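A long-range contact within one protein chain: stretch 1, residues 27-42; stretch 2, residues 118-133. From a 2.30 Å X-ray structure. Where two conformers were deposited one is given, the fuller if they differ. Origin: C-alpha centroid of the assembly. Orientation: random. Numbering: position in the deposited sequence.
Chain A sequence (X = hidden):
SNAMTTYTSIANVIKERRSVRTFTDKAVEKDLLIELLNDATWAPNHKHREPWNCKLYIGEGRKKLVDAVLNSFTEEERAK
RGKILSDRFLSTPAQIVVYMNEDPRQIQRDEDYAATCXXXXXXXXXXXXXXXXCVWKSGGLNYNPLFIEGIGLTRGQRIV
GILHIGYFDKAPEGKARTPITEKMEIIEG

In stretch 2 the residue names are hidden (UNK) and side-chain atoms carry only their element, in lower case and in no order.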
# COMPACT_ATOMS: atom_id res chain seq x y z
N ALA A 27 20.76 -16.84 -8.58
CA ALA A 27 21.21 -16.21 -7.35
C ALA A 27 20.67 -14.80 -7.25
O ALA A 27 20.78 -14.03 -8.20
CB ALA A 27 22.73 -16.23 -7.27
N VAL A 28 20.08 -14.47 -6.11
CA VAL A 28 19.61 -13.10 -5.87
C VAL A 28 20.68 -12.37 -5.07
O VAL A 28 21.06 -12.80 -3.98
CB VAL A 28 18.24 -13.07 -5.14
CG1 VAL A 28 17.79 -11.64 -4.87
CG2 VAL A 28 17.19 -13.79 -5.97
N GLU A 29 21.16 -11.25 -5.60
CA GLU A 29 22.20 -10.50 -4.91
C GLU A 29 21.60 -9.64 -3.78
O GLU A 29 20.60 -8.94 -3.97
CB GLU A 29 23.01 -9.65 -5.90
CG GLU A 29 24.51 -9.86 -5.80
CD GLU A 29 24.96 -11.24 -6.28
OE1 GLU A 29 24.77 -11.53 -7.49
OE2 GLU A 29 25.49 -12.02 -5.46
N LYS A 30 22.24 -9.71 -2.62
CA LYS A 30 21.83 -8.99 -1.41
C LYS A 30 21.81 -7.47 -1.64
O LYS A 30 20.93 -6.76 -1.16
CB LYS A 30 22.81 -9.36 -0.29
CG LYS A 30 22.64 -8.60 1.00
CD LYS A 30 24.00 -8.15 1.53
CE LYS A 30 24.81 -9.27 2.19
NZ LYS A 30 26.03 -8.72 2.85
N ASP A 31 22.80 -6.99 -2.41
CA ASP A 31 22.99 -5.57 -2.68
C ASP A 31 21.88 -5.04 -3.57
O ASP A 31 21.53 -3.86 -3.50
CB ASP A 31 24.35 -5.35 -3.35
CG ASP A 31 25.50 -5.29 -2.35
OD1 ASP A 31 25.26 -5.48 -1.13
OD2 ASP A 31 26.65 -5.03 -2.78
N LEU A 32 21.34 -5.90 -4.41
CA LEU A 32 20.17 -5.58 -5.21
C LEU A 32 18.91 -5.42 -4.34
O LEU A 32 18.13 -4.49 -4.54
CB LEU A 32 19.96 -6.66 -6.26
CG LEU A 32 18.72 -6.55 -7.13
CD1 LEU A 32 18.73 -5.28 -7.93
CD2 LEU A 32 18.62 -7.76 -8.03
N LEU A 33 18.72 -6.33 -3.39
CA LEU A 33 17.55 -6.27 -2.51
C LEU A 33 17.62 -5.02 -1.66
O LEU A 33 16.60 -4.40 -1.38
CB LEU A 33 17.46 -7.51 -1.62
CG LEU A 33 17.23 -8.85 -2.33
CD1 LEU A 33 17.37 -9.96 -1.36
CD2 LEU A 33 15.85 -8.88 -2.96
N ILE A 34 18.84 -4.65 -1.25
CA ILE A 34 19.03 -3.47 -0.42
C ILE A 34 18.78 -2.23 -1.27
O ILE A 34 18.22 -1.24 -0.80
CB ILE A 34 20.46 -3.46 0.20
CG1 ILE A 34 20.56 -4.50 1.32
CG2 ILE A 34 20.86 -2.04 0.70
CD1 ILE A 34 22.00 -4.88 1.62
N GLU A 35 19.21 -2.29 -2.53
CA GLU A 35 18.99 -1.19 -3.46
C GLU A 35 17.48 -0.95 -3.65
O GLU A 35 17.00 0.16 -3.48
CB GLU A 35 19.71 -1.44 -4.80
CG GLU A 35 19.38 -0.42 -5.86
CD GLU A 35 20.23 -0.53 -7.13
OE1 GLU A 35 19.91 0.21 -8.09
OE2 GLU A 35 21.21 -1.32 -7.19
N LEU A 36 16.76 -2.02 -3.98
CA LEU A 36 15.29 -1.99 -4.14
C LEU A 36 14.52 -1.51 -2.91
O LEU A 36 13.58 -0.70 -3.05
CB LEU A 36 14.78 -3.38 -4.59
CG LEU A 36 15.37 -3.84 -5.94
CD1 LEU A 36 14.81 -5.13 -6.39
CD2 LEU A 36 15.13 -2.79 -6.99
N LEU A 37 14.90 -1.99 -1.72
CA LEU A 37 14.26 -1.58 -0.48
C LEU A 37 14.48 -0.10 -0.23
O LEU A 37 13.58 0.57 0.26
CB LEU A 37 14.78 -2.37 0.72
CG LEU A 37 14.40 -3.83 0.89
CD1 LEU A 37 15.47 -4.60 1.76
CD2 LEU A 37 12.99 -3.98 1.43
N ASN A 38 15.66 0.41 -0.57
CA ASN A 38 15.96 1.83 -0.42
C ASN A 38 15.09 2.70 -1.33
O ASN A 38 14.55 3.72 -0.88
CB ASN A 38 17.45 2.13 -0.58
CG ASN A 38 18.17 2.16 0.74
OD1 ASN A 38 17.61 2.65 1.73
ND2 ASN A 38 19.43 1.66 0.78
N ASP A 39 14.93 2.28 -2.58
CA ASP A 39 13.97 2.92 -3.46
C ASP A 39 12.54 2.87 -2.93
O ASP A 39 11.79 3.86 -3.06
CB ASP A 39 14.03 2.31 -4.87
CG ASP A 39 15.32 2.63 -5.58
OD1 ASP A 39 16.09 3.53 -5.13
OD2 ASP A 39 15.59 1.95 -6.60
N ALA A 40 12.16 1.74 -2.31
CA ALA A 40 10.81 1.55 -1.78
C ALA A 40 10.52 2.51 -0.63
O ALA A 40 9.35 2.82 -0.38
CB ALA A 40 10.54 0.06 -1.33
N THR A 41 11.57 2.98 0.06
CA THR A 41 11.37 3.85 1.23
C THR A 41 10.70 5.18 0.87
O THR A 41 10.23 5.89 1.73
CB THR A 41 12.65 4.09 2.09
OG1 THR A 41 13.65 4.72 1.30
CG2 THR A 41 13.21 2.78 2.68
N TRP A 42 10.61 5.49 -0.42
CA TRP A 42 9.94 6.70 -0.85
C TRP A 42 8.44 6.50 -0.86
O TRP A 42 7.73 7.08 -1.64
CB TRP A 42 10.51 7.17 -2.20
CG TRP A 42 11.86 7.70 -2.03
CD1 TRP A 42 13.01 7.00 -2.15
CD2 TRP A 42 12.22 9.03 -1.60
NE1 TRP A 42 14.09 7.83 -1.85
CE2 TRP A 42 13.63 9.07 -1.50
CE3 TRP A 42 11.49 10.18 -1.31
CZ2 TRP A 42 14.33 10.23 -1.13
CZ3 TRP A 42 12.17 11.33 -0.94
CH2 TRP A 42 13.58 11.34 -0.83
N UNK A 118 2.29 0.53 1.56
CA UNK A 118 2.73 1.32 0.42
C UNK A 118 4.21 1.00 0.09
O UNK A 118 4.56 0.85 -1.08
c UNK A 118 2.50 2.91 0.66
N UNK A 119 5.06 0.93 1.11
CA UNK A 119 6.47 0.50 1.01
C UNK A 119 6.59 -0.89 0.37
O UNK A 119 7.41 -1.08 -0.53
c UNK A 119 10.82 -1.44 2.90
c UNK A 119 7.11 0.58 2.40
c UNK A 119 9.62 0.48 2.17
c UNK A 119 8.43 -0.13 2.55
c UNK A 119 9.65 -2.03 3.33
c UNK A 119 10.79 -0.16 2.32
c UNK A 119 8.48 -1.38 3.17
N UNK A 120 5.75 -1.83 0.79
CA UNK A 120 5.81 -3.21 0.27
C UNK A 120 5.37 -3.31 -1.16
O UNK A 120 5.97 -4.05 -1.94
c UNK A 120 5.02 -4.20 1.14
c UNK A 120 5.65 -4.42 2.50
se UNK A 120 4.65 -5.59 3.73
c UNK A 120 4.98 -7.28 2.89
N UNK A 121 4.30 -2.59 -1.49
CA UNK A 121 3.83 -2.50 -2.85
C UNK A 121 4.86 -1.83 -3.77
O UNK A 121 5.12 -2.33 -4.86
o UNK A 121 1.25 -2.65 -6.33
c UNK A 121 2.48 -1.79 -2.92
c UNK A 121 1.70 -2.76 -5.18
n UNK A 121 1.96 -3.93 -4.62
c UNK A 121 2.01 -1.52 -4.36
N UNK A 122 5.46 -0.72 -3.31
CA UNK A 122 6.58 -0.10 -4.01
C UNK A 122 7.64 -1.14 -4.31
O UNK A 122 8.12 -1.23 -5.43
o UNK A 122 5.71 2.58 -3.96
c UNK A 122 7.26 0.94 -3.12
c UNK A 122 6.59 2.28 -3.14
n UNK A 122 7.02 3.12 -2.23
N UNK A 123 8.03 -1.88 -3.27
CA UNK A 123 9.08 -2.88 -3.39
C UNK A 123 8.73 -3.91 -4.45
O UNK A 123 9.58 -4.30 -5.24
c UNK A 123 12.23 -6.68 -2.62
c UNK A 123 11.73 -4.37 -2.16
c UNK A 123 10.88 -6.97 -2.69
c UNK A 123 9.96 -5.97 -2.50
c UNK A 123 12.66 -5.37 -2.35
c UNK A 123 9.34 -3.61 -2.07
c UNK A 123 10.35 -4.68 -2.22
N UNK A 124 7.47 -4.36 -4.44
CA UNK A 124 7.02 -5.40 -5.37
C UNK A 124 7.11 -4.91 -6.81
O UNK A 124 7.52 -5.67 -7.69
c UNK A 124 5.45 -6.73 -3.77
c UNK A 124 4.04 -7.39 -3.78
n UNK A 124 3.98 -8.68 -3.54
c UNK A 124 5.60 -5.84 -5.03
o UNK A 124 3.05 -6.73 -4.05
N UNK A 125 6.78 -3.63 -7.03
CA UNK A 125 6.87 -2.98 -8.33
C UNK A 125 8.31 -2.81 -8.80
O UNK A 125 8.67 -3.20 -9.90
c UNK A 125 3.99 -0.28 -7.98
c UNK A 125 6.15 -1.61 -8.28
c UNK A 125 4.64 -1.69 -8.08
c UNK A 125 4.02 -2.54 -9.18
N UNK A 126 9.13 -2.23 -7.93
CA UNK A 126 10.57 -2.14 -8.12
C UNK A 126 11.23 -3.47 -8.47
O UNK A 126 12.07 -3.54 -9.38
c UNK A 126 11.02 0.41 -5.22
c UNK A 126 11.21 -1.51 -6.87
c UNK A 126 11.62 0.89 -7.58
c UNK A 126 10.84 -0.04 -6.65
N UNK A 127 10.87 -4.53 -7.74
CA UNK A 127 11.42 -5.85 -7.98
C UNK A 127 10.97 -6.38 -9.34
O UNK A 127 11.77 -6.89 -10.11
c UNK A 127 11.07 -6.83 -6.80
N UNK A 128 9.68 -6.24 -9.66
CA UNK A 128 9.16 -6.72 -10.95
C UNK A 128 9.95 -6.14 -12.13
O UNK A 128 10.20 -6.83 -13.12
c UNK A 128 7.66 -6.39 -11.12
c UNK A 128 6.89 -6.50 -13.56
c UNK A 128 6.74 -9.52 -11.51
c UNK A 128 7.10 -7.05 -12.31
c UNK A 128 6.31 -10.78 -11.95
c UNK A 128 6.74 -8.44 -12.42
c UNK A 128 5.85 -10.95 -13.29
n UNK A 128 6.41 -7.46 -14.42
c UNK A 128 6.31 -8.66 -13.75
c UNK A 128 5.85 -9.92 -14.20
N UNK A 129 10.31 -4.86 -12.01
CA UNK A 129 11.05 -4.12 -13.03
C UNK A 129 12.43 -4.73 -13.35
O UNK A 129 12.87 -4.72 -14.50
c UNK A 129 11.14 -2.62 -12.64
o UNK A 129 11.50 0.47 -13.97
c UNK A 129 12.13 -1.79 -13.45
o UNK A 129 12.53 0.19 -12.06
c UNK A 129 12.05 -0.27 -13.13
N UNK A 130 13.09 -5.29 -12.33
CA UNK A 130 14.39 -5.98 -12.50
C UNK A 130 14.26 -7.46 -12.77
O UNK A 130 15.26 -8.15 -12.74
n UNK A 130 17.66 -0.89 -9.66
n UNK A 130 18.57 -2.88 -10.52
c UNK A 130 15.28 -4.53 -10.61
c UNK A 130 16.02 -3.58 -11.51
c UNK A 130 17.52 -2.05 -10.32
c UNK A 130 15.24 -5.87 -11.24
n UNK A 130 16.31 -2.36 -10.78
N UNK A 131 13.04 -7.97 -12.99
CA UNK A 131 12.82 -9.40 -13.21
C UNK A 131 12.70 -10.29 -11.98
O UNK A 131 12.62 -11.52 -12.09
N UNK A 132 12.70 -9.69 -10.79
CA UNK A 132 12.43 -10.44 -9.56
C UNK A 132 10.93 -10.60 -9.29
O UNK A 132 10.16 -9.65 -9.32
c UNK A 132 14.53 -10.00 -8.03
c UNK A 132 14.72 -11.39 -7.53
c UNK A 132 14.93 -9.01 -6.94
c UNK A 132 13.08 -9.76 -8.35
N UNK A 133 10.54 -11.84 -9.03
CA UNK A 133 9.19 -12.12 -8.62
C UNK A 133 9.14 -12.19 -7.11
O UNK A 133 10.16 -12.39 -6.44
O HOH W 1 15.46 0.38 -8.96

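Position 118 has one side-chain carbon, which makes no contact with stretch 1: Ala118.

Position 119 carries one carbon, then a six-carbon ring. The ring edge meets backbone atoms of Leu37, Ala40 and Thr41. This is Phe119. Phe119 CZ lies 3.6 Å from Leu37 CD2, and Phe119 CD1 lies 3.6 Å from Ala40 CB.

Position 120 has an unbranched chain of two carbons, selenium and a carbon. Its CA-to-CB bond points away from stretch 1. It is Met120, present as selenomethionine.

Position 121 has three carbons, the third bearing one oxygen and one nitrogen. Its CA-to-CB bond also points away: Gln121.

Position 122 has two carbons, the second bearing one oxygen and one nitrogen. Its CA-to-CB bond points toward stretch 1, and its amide reaches the Ala40 carbonyl. This is Asn122. Asn122 ND2 donates a hydrogen bond to Ala40 O at 3.0 Å.

Position 123 has one carbon and a six-carbon ring, set among Leu33, Leu36, Leu37 and Ala40 as a knob in a hole. This is Phe123. Phe123 CE1 is 3.7 Å from Leu36 CB.

Position 124 has three carbons, the third with one oxygen and one nitrogen, out of reach: Gln124.

Position 125 has four carbons forked at the second, also out of reach: Leu125.

Position 126 has the same forked four carbons, but its CA-to-CB bond points toward stretch 1. It touches Leu36, Asp39 and Ala40. This is Leu126. Leu126 CD1 is 3.4 Å from Ala40 N.

Position 127 has a single carbon near Leu36. This is Ala127. Ala127 CB is 4.1 Å from Leu36 CD1.

Position 128 has one carbon, then fused five- and six-membered rings with one nitrogen. Its CA-to-CB bond points away: Trp128.

Position 129 has three carbons, the third with two oxygens, and no contact: Glu129.

Position 130 has three carbons, a nitrogen, then a carbon with two nitrogens. This side chain reaches Leu32, Glu35 and Leu36. It is Arg130. Arg130 NH2 forms a salt bridge with Glu35 OE1 at 3.0 Å. Leu36 CD2 lies over one guanidinium face.

Position 131 has no side chain. Its backbone angles would jam a CB against the preceding carbonyl: Gly131.

Position 132 has four forked carbons packed against Val28, Leu32, Leu33 and Leu36. This is Leu132. Leu132 CD2 is 3.8 Å from Val28 CG2.

Position 133 has no side-chain atoms: Gly133.

The helix axes cross at 132° and come within 8.4 Å. Small Ala40 sits among Phe119, Asn122, Phe123 and Leu126, where Ala40 CA is 5.0 Å from Phe123 CA. Leu36, Leu37, Phe119, Phe123, Leu126 and Leu132 supply much of the apolar packing. At the exposed margin, water 1 links Arg130 NH2 to Asp39 OD2.

Stretch 2, residues 118-133: AFMQNFQLLAWERGLG
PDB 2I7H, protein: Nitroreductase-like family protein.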